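Local coordinates for putative HTH-type transcriptional regulator PF0864 (Pyrococcus furiosus, PDB 2IA0), which probably regulates transcription through sequence-specific DNA binding, as a member of the AsnC family of winged helix-turn-helix proteins, at residues Ser98-Thr103 with Asp119-Leu124; Phe50-Leu55 with Gly59-Tyr64; Ala78-Glu83 with Lys135-Asn140; Ser35-Gln40 with Ser46-Arg51. All blocks are in the same frame, centred on the assembly; numbering follows the deposited sequence.

Contact 1: residues Ser98-Thr103 with Asp119-Leu124; sequences SYISST and DKIIAL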
loop_
_atom_site.group_PDB
_atom_site.type_symbol
_atom_site.label_atom_id
_atom_site.label_comp_id
_atom_site.label_asym_id
_atom_site.label_seq_id
_atom_site.Cartn_x
_atom_site.Cartn_y
_atom_site.Cartn_z
ATOM N N SER A 98 7.521 16.102 12.220
ATOM C CA SER A 98 6.152 15.792 12.711
ATOM C C SER A 98 5.124 16.782 12.192
ATOM O O SER A 98 4.062 16.385 11.732
ATOM C CB SER A 98 6.069 15.749 14.241
ATOM O OG SER A 98 6.772 14.632 14.772
ATOM N N TYR A 99 5.463 18.070 12.246
ATOM C CA TYR A 99 4.613 19.141 11.724
ATOM C C TYR A 99 4.333 19.000 10.227
ATOM O O TYR A 99 3.198 19.126 9.791
ATOM C CB TYR A 99 5.254 20.502 12.035
ATOM C CG TYR A 99 4.691 21.674 11.276
ATOM C CD1 TYR A 99 3.339 21.983 11.336
ATOM C CD2 TYR A 99 5.519 22.495 10.515
ATOM C CE1 TYR A 99 2.809 23.074 10.645
ATOM C CE2 TYR A 99 5.000 23.597 9.810
ATOM C CZ TYR A 99 3.641 23.878 9.884
ATOM O OH TYR A 99 3.105 24.972 9.208
ATOM N N ILE A 100 5.372 18.774 9.432
ATOM C CA ILE A 100 5.185 18.588 8.007
ATOM C C ILE A 100 4.436 17.283 7.705
ATOM O O ILE A 100 3.563 17.270 6.851
ATOM C CB ILE A 100 6.515 18.634 7.249
ATOM C CG1 ILE A 100 7.244 19.951 7.540
ATOM C CG2 ILE A 100 6.270 18.478 5.745
ATOM C CD1 ILE A 100 8.709 19.841 7.291
ATOM N N SER A 101 4.779 16.201 8.400
ATOM C CA SER A 101 4.016 14.959 8.316
ATOM C C SER A 101 2.491 15.131 8.523
ATOM O O SER A 101 1.711 14.719 7.665
ATOM C CB SER A 101 4.578 13.938 9.298
ATOM O OG SER A 101 5.852 13.497 8.850
ATOM N N SER A 102 2.089 15.756 9.646
ATOM C CA SER A 102 0.662 16.010 9.986
ATOM C C SER A 102 -0.080 16.955 9.046
ATOM O O SER A 102 -1.276 16.821 8.824
ATOM C CB SER A 102 0.546 16.591 11.400
ATOM O OG SER A 102 1.234 15.774 12.312
ATOM N N THR A 103 0.626 17.961 8.563
ATOM C CA THR A 103 0.103 18.867 7.563
ATOM C C THR A 103 -0.144 18.088 6.271
ATOM O O THR A 103 -1.208 18.203 5.678
ATOM C CB THR A 103 1.071 20.053 7.334
ATOM O OG1 THR A 103 1.077 20.872 8.508
ATOM C CG2 THR A 103 0.649 20.911 6.135
ATOM N N ASP A 119 15.861 13.016 8.709
ATOM C CA ASP A 119 15.682 14.251 7.927
ATOM C C ASP A 119 14.772 14.254 6.697
ATOM O O ASP A 119 14.545 15.330 6.133
ATOM C CB ASP A 119 17.037 14.936 7.589
ATOM C CG ASP A 119 18.112 13.963 7.008
ATOM O OD1 ASP A 119 19.308 14.328 7.087
ATOM O OD2 ASP A 119 17.808 12.860 6.487
ATOM N N LYS A 120 14.237 13.086 6.300
ATOM C CA LYS A 120 13.390 12.977 5.071
ATOM C C LYS A 120 11.919 12.587 5.268
ATOM O O LYS A 120 11.570 11.844 6.178
ATOM C CB LYS A 120 14.021 12.023 4.054
ATOM C CG LYS A 120 15.468 12.301 3.791
ATOM C CD LYS A 120 15.975 11.620 2.537
ATOM C CE LYS A 120 17.497 11.653 2.541
ATOM N NZ LYS A 120 17.929 11.340 3.936
ATOM N N ILE A 121 11.062 13.089 4.383
ATOM C CA ILE A 121 9.646 12.707 4.368
ATOM C C ILE A 121 9.360 12.152 3.001
ATOM O O ILE A 121 9.738 12.741 1.999
ATOM C CB ILE A 121 8.676 13.868 4.645
ATOM C CG1 ILE A 121 8.940 14.480 6.009
ATOM C CG2 ILE A 121 7.207 13.421 4.586
ATOM C CD1 ILE A 121 9.367 15.933 5.901
ATOM N N ILE A 122 8.705 10.995 2.999
ATOM C CA ILE A 122 8.300 10.274 1.813
ATOM C C ILE A 122 6.776 10.343 1.758
ATOM O O ILE A 122 6.116 10.041 2.742
ATOM C CB ILE A 122 8.779 8.814 1.965
ATOM C CG1 ILE A 122 10.314 8.772 1.982
ATOM C CG2 ILE A 122 8.196 7.921 0.904
ATOM C CD1 ILE A 122 10.854 7.477 2.446
ATOM N N ALA A 123 6.226 10.779 0.631
ATOM C CA ALA A 123 4.775 10.830 0.439
ATOM C C ALA A 123 4.327 10.236 -0.889
ATOM O O ALA A 123 5.011 10.358 -1.889
ATOM C CB ALA A 123 4.234 12.254 0.571
ATOM N N LEU A 124 3.161 9.605 -0.884
ATOM C CA LEU A 124 2.555 9.133 -2.098
ATOM C C LEU A 124 1.287 9.948 -2.348
ATOM O O LEU A 124 0.382 10.010 -1.515
ATOM C CB LEU A 124 2.288 7.632 -2.019
ATOM C CG LEU A 124 2.120 6.974 -3.386
ATOM C CD1 LEU A 124 3.489 6.633 -4.049
ATOM C CD2 LEU A 124 1.244 5.726 -3.264
#
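The backbones of the helical segment 98-103 and the segment 119-124, a strand from K120 onward, come nearest at S101 and I121, whose CA atoms lie 7.2 Å apart. I121 directs its side chain toward the helix, and its methyl CD1 does most of the touching. This methyl rests against the branch point of I100, 4.0 Å from CG2 of that residue and 4.2 Å from both its CB and its CD1. The two isoleucines cross at about a right angle, the strand residue lying across the helix residue. In I121 the second torsion is 117°, almost eclipsed, and it carries CD1 to I100. Isoleucine suits both places, since its branching offers several methyl and methylene surfaces close to the main chain. S101 completes the contact, with OG 4.3 Å from CG1 of I121. A serine is slim enough for this close position, and its hydroxyl avoids being stranded in an apolar setting by bonding to the carbonyl oxygen of I97 one turn earlier, with a weak further bond to K159 of the second subunit. Around this point helix 91-105 lies on the antiparallel sheet: V113 of strand 110-116 touches both S101 and I121, the backbone of I121 pairs with L82 of strand 76-84, and I122 packs on F153 of the second subunit.

Contact 2: residues Phe50-Leu55 with Gly59-Tyr64; sequences FRIKKL and GVIERY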
loop_
_atom_site.group_PDB
_atom_site.type_symbol
_atom_site.label_atom_id
_atom_site.label_comp_id
_atom_site.label_asym_id
_atom_site.label_seq_id
_atom_site.Cartn_x
_atom_site.Cartn_y
_atom_site.Cartn_z
ATOM N N PHE A 50 -11.609 -22.791 13.611
ATOM C CA PHE A 50 -10.682 -22.599 14.718
ATOM C C PHE A 50 -9.392 -21.843 14.339
ATOM O O PHE A 50 -9.017 -20.890 15.019
ATOM C CB PHE A 50 -10.357 -23.947 15.364
ATOM C CG PHE A 50 -9.299 -23.875 16.427
ATOM C CD1 PHE A 50 -7.991 -24.301 16.162
ATOM C CD2 PHE A 50 -9.602 -23.393 17.699
ATOM C CE1 PHE A 50 -7.001 -24.239 17.150
ATOM C CE2 PHE A 50 -8.618 -23.338 18.690
ATOM C CZ PHE A 50 -7.316 -23.759 18.410
ATOM N N ARG A 51 -8.720 -22.287 13.278
ATOM C CA ARG A 51 -7.541 -21.596 12.728
ATOM C C ARG A 51 -7.820 -20.124 12.426
ATOM O O ARG A 51 -7.017 -19.281 12.758
ATOM C CB ARG A 51 -7.037 -22.258 11.439
ATOM C CG ARG A 51 -6.635 -23.701 11.558
ATOM C CD ARG A 51 -5.620 -23.868 12.642
ATOM N NE ARG A 51 -4.918 -25.148 12.542
ATOM C CZ ARG A 51 -3.744 -25.319 11.946
ATOM N NH1 ARG A 51 -3.138 -24.292 11.377
ATOM N NH2 ARG A 51 -3.167 -26.510 11.925
ATOM N N ILE A 52 -8.952 -19.819 11.806
ATOM C CA ILE A 52 -9.288 -18.425 11.488
ATOM C C ILE A 52 -9.535 -17.557 12.728
ATOM O O ILE A 52 -8.975 -16.450 12.821
ATOM C CB ILE A 52 -10.457 -18.329 10.473
ATOM C CG1 ILE A 52 -9.980 -18.791 9.087
ATOM C CG2 ILE A 52 -11.009 -16.912 10.395
ATOM C CD1 ILE A 52 -11.112 -19.145 8.147
ATOM N N LYS A 53 -10.327 -18.064 13.688
ATOM C CA LYS A 53 -10.520 -17.392 14.971
ATOM C C LYS A 53 -9.181 -17.149 15.665
ATOM O O LYS A 53 -8.970 -16.091 16.237
ATOM C CB LYS A 53 -11.480 -18.168 15.895
ATOM C CG LYS A 53 -12.961 -17.874 15.664
ATOM C CD LYS A 53 -13.888 -18.853 16.404
ATOM C CE LYS A 53 -14.299 -18.367 17.824
ATOM N NZ LYS A 53 -15.434 -19.189 18.459
ATOM N N LYS A 54 -8.281 -18.120 15.592
ATOM C CA LYS A 54 -6.996 -18.039 16.273
ATOM C C LYS A 54 -6.084 -16.978 15.642
ATOM O O LYS A 54 -5.423 -16.220 16.360
ATOM C CB LYS A 54 -6.324 -19.418 16.303
ATOM C CG LYS A 54 -5.521 -19.712 17.555
ATOM C CD LYS A 54 -6.422 -19.965 18.786
ATOM C CE LYS A 54 -5.608 -19.785 20.080
ATOM N NZ LYS A 54 -6.460 -19.565 21.286
ATOM N N LEU A 55 -6.066 -16.904 14.307
ATOM C CA LEU A 55 -5.259 -15.897 13.585
ATOM C C LEU A 55 -5.802 -14.493 13.792
ATOM O O LEU A 55 -5.040 -13.526 13.903
ATOM C CB LEU A 55 -5.162 -16.217 12.089
ATOM C CG LEU A 55 -4.541 -17.554 11.699
ATOM C CD1 LEU A 55 -4.971 -17.940 10.307
ATOM C CD2 LEU A 55 -3.028 -17.513 11.806
ATOM N N GLY A 59 -3.938 -11.376 15.992
ATOM C CA GLY A 59 -3.705 -10.250 15.078
ATOM C C GLY A 59 -2.893 -10.566 13.831
ATOM O O GLY A 59 -2.418 -9.649 13.154
ATOM N N VAL A 60 -2.720 -11.857 13.520
ATOM C CA VAL A 60 -2.113 -12.261 12.252
ATOM C C VAL A 60 -3.041 -11.857 11.089
ATOM O O VAL A 60 -2.592 -11.241 10.115
ATOM C CB VAL A 60 -1.753 -13.765 12.224
ATOM C CG1 VAL A 60 -1.204 -14.161 10.854
ATOM C CG2 VAL A 60 -0.726 -14.083 13.294
ATOM N N ILE A 61 -4.332 -12.174 11.195
ATOM C CA ILE A 61 -5.303 -11.496 10.340
ATOM C C ILE A 61 -5.618 -10.209 11.073
ATOM O O ILE A 61 -6.323 -10.212 12.086
ATOM C CB ILE A 61 -6.575 -12.351 10.015
ATOM C CG1 ILE A 61 -6.203 -13.620 9.225
ATOM C CG2 ILE A 61 -7.536 -11.574 9.190
ATOM C CD1 ILE A 61 -7.221 -14.756 9.376
ATOM N N GLU A 62 -5.029 -9.106 10.610
ATOM C CA GLU A 62 -5.239 -7.828 11.276
ATOM C C GLU A 62 -6.607 -7.229 10.970
ATOM O O GLU A 62 -7.245 -6.650 11.864
ATOM C CB GLU A 62 -4.149 -6.810 10.937
ATOM C CG GLU A 62 -4.348 -5.503 11.706
ATOM C CD GLU A 62 -3.598 -4.355 11.098
ATOM O OE1 GLU A 62 -2.356 -4.299 11.324
ATOM O OE2 GLU A 62 -4.255 -3.511 10.399
ATOM N N ARG A 63 -7.077 -7.374 9.732
ATOM C CA ARG A 63 -8.257 -6.618 9.318
ATOM C C ARG A 63 -8.725 -7.114 7.971
ATOM O O ARG A 63 -7.917 -7.573 7.198
ATOM C CB ARG A 63 -7.898 -5.121 9.224
ATOM C CG ARG A 63 -9.065 -4.166 9.005
ATOM C CD ARG A 63 -8.786 -2.817 9.677
ATOM N NE ARG A 63 -7.862 -2.025 8.879
ATOM C CZ ARG A 63 -8.191 -1.502 7.701
ATOM N NH1 ARG A 63 -9.414 -1.688 7.210
ATOM N NH2 ARG A 63 -7.308 -0.800 7.015
ATOM N N TYR A 64 -10.029 -7.026 7.717
ATOM C CA TYR A 64 -10.649 -7.309 6.442
ATOM C C TYR A 64 -10.966 -5.980 5.784
ATOM O O TYR A 64 -11.512 -5.080 6.427
ATOM C CB TYR A 64 -11.964 -8.086 6.662
ATOM C CG TYR A 64 -11.767 -9.525 7.142
ATOM C CD1 TYR A 64 -11.928 -10.597 6.269
ATOM C CD2 TYR A 64 -11.389 -9.798 8.474
ATOM C CE1 TYR A 64 -11.726 -11.956 6.720
ATOM C CE2 TYR A 64 -11.190 -11.113 8.937
ATOM C CZ TYR A 64 -11.346 -12.176 8.062
ATOM O OH TYR A 64 -11.149 -13.452 8.533
#
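L55 is gripped by both V60 and I61, through its carbonyl and through its side chain. Its oxygen accepts a hydrogen bond from I61 N at 3.1 Å and a weak one from V60 N at 2.9 Å, the latter bent to an N-H...O angle of 119°. Beside these bonds the leucine methyl CD2 meets CG1 of V60 at 3.9 Å. That valine methyl is swung anti to its own nitrogen (chi1 176°), which lays it against the leucine. I61 starts out without aiming at the helix, but its extended chain brings CD1 to 3.7 Å from CB of L55. Further along, the hydroxyl oxygen of Y64 lies 3.9 Å from CG2 of I52, the two side chains crossing at about a right angle; this hydroxyl also has a weak hydrogen bond to Q56 NE2. What positions this shell is the turn at G59, which closes the helix with a Schellman motif whose positive phi favours glycine; beyond it, strand residues 61-64 run nearly perpendicular to helix residues 50-55 (96°). L23 of helix 17-26 packs on both L55 and I61. Beyond the contact, R63 and Y64 continue the sheet by pairing antiparallel with a strand of the second subunit. The chemistry is thus mixed: one carbonyl near the helix end ties down the first residues after the turn, while branched aliphatic groups seal the junction between helix 45-57 and the strand.

Contact 3: residues Ala78-Glu83 with Lys135-Asn140; sequences ALIVLE and KFIEEN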
loop_
_atom_site.group_PDB
_atom_site.type_symbol
_atom_site.label_atom_id
_atom_site.label_comp_id
_atom_site.label_asym_id
_atom_site.label_seq_id
_atom_site.Cartn_x
_atom_site.Cartn_y
_atom_site.Cartn_z
ATOM N N ALA A 78 2.290 10.057 -7.748
ATOM C CA ALA A 78 3.682 10.507 -7.671
ATOM C C ALA A 78 4.233 10.205 -6.288
ATOM O O ALA A 78 3.516 10.278 -5.274
ATOM C CB ALA A 78 3.804 11.984 -7.977
ATOM N N LEU A 79 5.491 9.797 -6.254
ATOM C CA LEU A 79 6.198 9.667 -5.003
ATOM C C LEU A 79 7.037 10.945 -4.794
ATOM O O LEU A 79 7.652 11.458 -5.714
ATOM C CB LEU A 79 7.067 8.417 -5.047
ATOM C CG LEU A 79 8.178 8.271 -4.016
ATOM C CD1 LEU A 79 7.559 7.819 -2.674
ATOM C CD2 LEU A 79 9.183 7.262 -4.543
ATOM N N ILE A 80 7.022 11.471 -3.577
ATOM C CA ILE A 80 7.706 12.731 -3.250
ATOM C C ILE A 80 8.722 12.485 -2.155
ATOM O O ILE A 80 8.404 11.871 -1.158
ATOM C CB ILE A 80 6.687 13.779 -2.771
ATOM C CG1 ILE A 80 5.556 13.893 -3.805
ATOM C CG2 ILE A 80 7.376 15.145 -2.513
ATOM C CD1 ILE A 80 4.585 14.951 -3.517
ATOM N N VAL A 81 9.953 12.936 -2.356
ATOM C CA VAL A 81 10.972 12.826 -1.309
ATOM C C VAL A 81 11.515 14.193 -0.916
ATOM O O VAL A 81 12.124 14.892 -1.718
ATOM C CB VAL A 81 12.113 11.858 -1.679
ATOM C CG1 VAL A 81 13.037 11.620 -0.445
ATOM C CG2 VAL A 81 11.532 10.530 -2.192
ATOM N N LEU A 82 11.251 14.561 0.334
ATOM C CA LEU A 82 11.652 15.831 0.915
ATOM C C LEU A 82 12.818 15.605 1.865
ATOM O O LEU A 82 12.790 14.682 2.664
ATOM C CB LEU A 82 10.482 16.414 1.730
ATOM C CG LEU A 82 9.143 16.628 1.037
ATOM C CD1 LEU A 82 8.203 17.323 1.989
ATOM C CD2 LEU A 82 9.323 17.444 -0.225
ATOM N N GLU A 83 13.823 16.464 1.806
ATOM C CA GLU A 83 14.912 16.415 2.775
ATOM C C GLU A 83 14.988 17.762 3.487
ATOM O O GLU A 83 15.118 18.802 2.846
ATOM C CB GLU A 83 16.242 16.101 2.075
ATOM C CG GLU A 83 17.463 16.064 3.000
ATOM C CD GLU A 83 18.774 15.919 2.235
ATOM O OE1 GLU A 83 18.806 16.196 1.014
ATOM O OE2 GLU A 83 19.790 15.538 2.853
ATOM N N LYS A 135 -0.025 21.739 -9.565
ATOM C CA LYS A 135 -0.779 22.622 -8.685
ATOM C C LYS A 135 -0.693 22.194 -7.211
ATOM O O LYS A 135 -0.647 23.053 -6.326
ATOM C CB LYS A 135 -2.238 22.665 -9.160
ATOM C CG LYS A 135 -2.973 23.945 -8.855
ATOM C CD LYS A 135 -4.488 23.713 -8.798
ATOM C CE LYS A 135 -5.123 24.729 -7.844
ATOM N NZ LYS A 135 -6.604 24.582 -7.790
ATOM N N PHE A 136 -0.680 20.881 -6.942
ATOM C CA PHE A 136 -0.502 20.377 -5.572
ATOM C C PHE A 136 0.901 20.677 -5.028
ATOM O O PHE A 136 1.032 21.113 -3.893
ATOM C CB PHE A 136 -0.789 18.871 -5.456
ATOM C CG PHE A 136 -0.498 18.296 -4.084
ATOM C CD1 PHE A 136 -1.516 18.178 -3.131
ATOM C CD2 PHE A 136 0.786 17.886 -3.738
ATOM C CE1 PHE A 136 -1.262 17.645 -1.850
ATOM C CE2 PHE A 136 1.056 17.371 -2.463
ATOM C CZ PHE A 136 0.018 17.240 -1.514
ATOM N N ILE A 137 1.932 20.389 -5.817
ATOM C CA ILE A 137 3.314 20.707 -5.445
ATOM C C ILE A 137 3.575 22.218 -5.277
ATOM O O ILE A 137 4.221 22.618 -4.298
ATOM C CB ILE A 137 4.330 19.986 -6.379
ATOM C CG1 ILE A 137 4.262 18.465 -6.110
ATOM C CG2 ILE A 137 5.768 20.524 -6.194
ATOM C CD1 ILE A 137 4.531 17.623 -7.309
ATOM N N GLU A 138 3.049 23.052 -6.181
ATOM C CA GLU A 138 3.149 24.526 -6.013
ATOM C C GLU A 138 2.685 24.944 -4.616
ATOM O O GLU A 138 3.356 25.736 -3.931
ATOM C CB GLU A 138 2.336 25.344 -7.060
ATOM C CG GLU A 138 2.384 24.892 -8.535
ATOM C CD GLU A 138 2.047 26.034 -9.549
ATOM O OE1 GLU A 138 2.930 26.887 -9.833
ATOM O OE2 GLU A 138 0.915 26.064 -10.093
ATOM N N GLU A 139 1.546 24.380 -4.203
ATOM C CA GLU A 139 0.784 24.845 -3.044
ATOM C C GLU A 139 1.186 24.263 -1.706
ATOM O O GLU A 139 1.164 24.965 -0.691
ATOM C CB GLU A 139 -0.711 24.613 -3.275
ATOM C CG GLU A 139 -1.374 25.794 -3.942
ATOM C CD GLU A 139 -2.516 25.418 -4.859
ATOM O OE1 GLU A 139 -3.345 24.565 -4.467
ATOM O OE2 GLU A 139 -2.591 26.004 -5.977
ATOM N N ASN A 140 1.586 22.998 -1.711
ATOM C CA ASN A 140 1.801 22.245 -0.473
ATOM C C ASN A 140 3.225 21.719 -0.269
ATOM O O ASN A 140 3.537 21.201 0.794
ATOM C CB ASN A 140 0.812 21.076 -0.395
ATOM C CG ASN A 140 -0.638 21.526 -0.413
ATOM O OD1 ASN A 140 -1.104 22.191 0.512
ATOM N ND2 ASN A 140 -1.368 21.143 -1.460
#
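I80 reaches from strand 76-84 toward helix 132-140, where the CA atoms of I80 and I137 are 9.4 Å apart, so that only the far end of the side chain makes the crossing. At CB the chain forks. The short branch, CG2, stays close to the strand and lies 3.8 Å from CD2 of L82, two residues on along the same face. The long branch continues outward through CG1, which is anti to the carbonyl carbon, and a fully extended second torsion (chi2 -175°) sends the end methyl straight at the helix. There CD1 faces two successive helix residues, at 4.4 Å from CE2 of F136 and from CG1 of I137, meeting the aromatic ring obliquely. Strand 76-84 is the first strand of a beta-alpha-beta-beta-alpha-beta, ferredoxin-like unit, the C-terminal domain of this family, and helix 132-140 is the second of the two helices that lie on one face of its antiparallel sheet. Beta-branched isoleucine suits a strand, and its ethyl arm supplies the reach toward the helix, where phenylalanine offers a broad hydrophobic surface. F136 is itself hemmed in: CB of N140 sits 4.1 Å above one face of its ring, offset toward the rim, and V125 of strand 120-127 touches both it and I80. I137, for its part, reaches I152 of strand 147-154, and its side chain lies about 4 Å from a bound gold ion.

Contact 4: residues Ser35-Gln40 with Ser46-Arg51; sequences SELSEQ and STIHFR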
loop_
_atom_site.group_PDB
_atom_site.type_symbol
_atom_site.label_atom_id
_atom_site.label_comp_id
_atom_site.label_asym_id
_atom_site.label_seq_id
_atom_site.Cartn_x
_atom_site.Cartn_y
_atom_site.Cartn_z
ATOM N N SER A 35 -16.676 -23.189 4.676
ATOM C CA SER A 35 -17.004 -24.422 4.003
ATOM C C SER A 35 -16.328 -24.501 2.653
ATOM O O SER A 35 -15.878 -25.581 2.262
ATOM C CB SER A 35 -18.529 -24.662 3.949
ATOM O OG SER A 35 -19.151 -24.045 2.846
ATOM N N GLU A 36 -16.215 -23.355 1.972
ATOM C CA GLU A 36 -15.440 -23.228 0.717
ATOM C C GLU A 36 -13.954 -23.401 0.947
ATOM O O GLU A 36 -13.266 -24.005 0.134
ATOM C CB GLU A 36 -15.650 -21.869 0.087
ATOM C CG GLU A 36 -17.010 -21.637 -0.522
ATOM C CD GLU A 36 -17.181 -20.183 -0.901
ATOM O OE1 GLU A 36 -17.187 -19.859 -2.111
ATOM O OE2 GLU A 36 -17.267 -19.348 0.018
ATOM N N LEU A 37 -13.443 -22.871 2.055
ATOM C CA LEU A 37 -12.018 -23.045 2.390
ATOM C C LEU A 37 -11.692 -24.486 2.752
ATOM O O LEU A 37 -10.601 -24.982 2.467
ATOM C CB LEU A 37 -11.616 -22.126 3.535
ATOM C CG LEU A 37 -11.404 -20.659 3.216
ATOM C CD1 LEU A 37 -11.520 -19.881 4.500
ATOM C CD2 LEU A 37 -10.063 -20.413 2.521
ATOM N N SER A 38 -12.647 -25.155 3.374
ATOM C CA SER A 38 -12.478 -26.551 3.779
ATOM C C SER A 38 -12.478 -27.487 2.555
ATOM O O SER A 38 -11.713 -28.436 2.484
ATOM C CB SER A 38 -13.580 -26.936 4.776
ATOM O OG SER A 38 -13.870 -28.318 4.679
ATOM N N GLU A 39 -13.350 -27.196 1.600
ATOM C CA GLU A 39 -13.393 -27.887 0.316
ATOM C C GLU A 39 -12.109 -27.651 -0.485
ATOM O O GLU A 39 -11.499 -28.597 -0.953
ATOM C CB GLU A 39 -14.672 -27.453 -0.419
ATOM C CG GLU A 39 -14.666 -27.421 -1.916
ATOM C CD GLU A 39 -15.917 -26.726 -2.459
ATOM O OE1 GLU A 39 -16.078 -25.492 -2.278
ATOM O OE2 GLU A 39 -16.747 -27.415 -3.076
ATOM N N GLN A 40 -11.660 -26.397 -0.579
ATOM C CA GLN A 40 -10.428 -26.064 -1.321
ATOM C C GLN A 40 -9.138 -26.582 -0.683
ATOM O O GLN A 40 -8.167 -26.877 -1.379
ATOM C CB GLN A 40 -10.343 -24.560 -1.604
ATOM C CG GLN A 40 -11.428 -24.072 -2.584
ATOM C CD GLN A 40 -11.314 -22.594 -2.892
ATOM O OE1 GLN A 40 -10.238 -22.033 -2.808
ATOM N NE2 GLN A 40 -12.430 -21.955 -3.243
ATOM N N SER A 46 -14.456 -27.413 10.978
ATOM C CA SER A 46 -14.137 -26.966 12.334
ATOM C C SER A 46 -12.655 -26.652 12.571
ATOM O O SER A 46 -12.330 -25.831 13.424
ATOM C CB SER A 46 -14.620 -27.982 13.382
ATOM O OG SER A 46 -16.010 -28.272 13.256
ATOM N N THR A 47 -11.757 -27.308 11.844
ATOM C CA THR A 47 -10.344 -26.899 11.884
ATOM C C THR A 47 -10.103 -25.542 11.219
ATOM O O THR A 47 -9.439 -24.698 11.800
ATOM C CB THR A 47 -9.409 -27.937 11.271
ATOM O OG1 THR A 47 -9.820 -29.232 11.713
ATOM C CG2 THR A 47 -7.984 -27.676 11.734
ATOM N N ILE A 48 -10.655 -25.335 10.023
ATOM C CA ILE A 48 -10.565 -24.033 9.342
ATOM C C ILE A 48 -11.068 -22.903 10.244
ATOM O O ILE A 48 -10.369 -21.923 10.483
ATOM C CB ILE A 48 -11.324 -24.035 7.960
ATOM C CG1 ILE A 48 -10.741 -25.095 7.004
ATOM C CG2 ILE A 48 -11.327 -22.648 7.325
ATOM C CD1 ILE A 48 -9.233 -25.097 6.922
ATOM N N HIS A 49 -12.269 -23.109 10.774
ATOM C CA HIS A 49 -12.959 -22.186 11.671
ATOM C C HIS A 49 -12.094 -21.787 12.884
ATOM O O HIS A 49 -11.842 -20.597 13.114
ATOM C CB HIS A 49 -14.279 -22.833 12.082
ATOM C CG HIS A 49 -15.033 -22.087 13.135
ATOM N ND1 HIS A 49 -15.638 -20.870 12.900
ATOM C CD2 HIS A 49 -15.314 -22.408 14.423
ATOM C CE1 HIS A 49 -16.246 -20.466 14.001
ATOM N NE2 HIS A 49 -16.062 -21.378 14.941
ATOM N N PHE A 50 -11.609 -22.791 13.611
ATOM C CA PHE A 50 -10.682 -22.599 14.718
ATOM C C PHE A 50 -9.392 -21.843 14.339
ATOM O O PHE A 50 -9.017 -20.890 15.019
ATOM C CB PHE A 50 -10.357 -23.947 15.364
ATOM C CG PHE A 50 -9.299 -23.875 16.427
ATOM C CD1 PHE A 50 -7.991 -24.301 16.162
ATOM C CD2 PHE A 50 -9.602 -23.393 17.699
ATOM C CE1 PHE A 50 -7.001 -24.239 17.150
ATOM C CE2 PHE A 50 -8.618 -23.338 18.690
ATOM C CZ PHE A 50 -7.316 -23.759 18.410
ATOM N N ARG A 51 -8.720 -22.287 13.278
ATOM C CA ARG A 51 -7.541 -21.596 12.728
ATOM C C ARG A 51 -7.820 -20.124 12.426
ATOM O O ARG A 51 -7.017 -19.281 12.758
ATOM C CB ARG A 51 -7.037 -22.258 11.439
ATOM C CG ARG A 51 -6.635 -23.701 11.558
ATOM C CD ARG A 51 -5.620 -23.868 12.642
ATOM N NE ARG A 51 -4.918 -25.148 12.542
ATOM C CZ ARG A 51 -3.744 -25.319 11.946
ATOM N NH1 ARG A 51 -3.138 -24.292 11.377
ATOM N NH2 ARG A 51 -3.167 -26.510 11.925
#
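I48 of helix 45-57 carries this contact, pressing its two branches against L37 and S38 of helix 34-41. With CG2 anti to the backbone nitrogen and CG1 beside it (chi1 -60°), the fork opens over two successive residues. CG2 goes to L37, 3.8 Å from CB and 4.0 Å from CD1 of the leucine. CG1 goes to S38, where it lies 3.9 Å from CA and 4.1 Å from CB. A small residue suits so close an approach, and serine is one: the CA atoms of S38 and I48 are 6.4 Å apart. Its OG turns to the carbonyl oxygen of K43, tying helix 34-41 to the turn that follows it. This is the helix-turn-helix pair, predicted to bind DNA, and L18 of helix 17-26 packs on I48 as well. Cutting I48 back to an alanine here is likely to open a gap over CA of S38 and to take away one of the partners of L37. No hydrogen bond or charge links the two segments directly, so within them the fit depends on apolar shape, while the bond from S38 OG to K43 O satisfies the one hydroxyl close by.

Along the chain contact 4 comes first and runs into contact 2: they share F50 and R51 on helix 45-57, their centres are 13 Å apart, and CD1 of I52 touches CD1 of L37 at 3.7 Å. Together they hold the winged helix-turn-helix region. Contacts 1 and 3 belong to the C-terminal domain, with centres 10 Å apart; contact 1 falls within the span bounded by contact 3, and their strands 76-84 and 120-127 are neighbours in one sheet, joined by probable hydrogen bonds such as I80 N to A123 O. The two pairs lie far apart, 32 to 47 Å between centres. Contacts 1, 2 and 3 also meet the second subunit, consistent with dimerisation involving both regions.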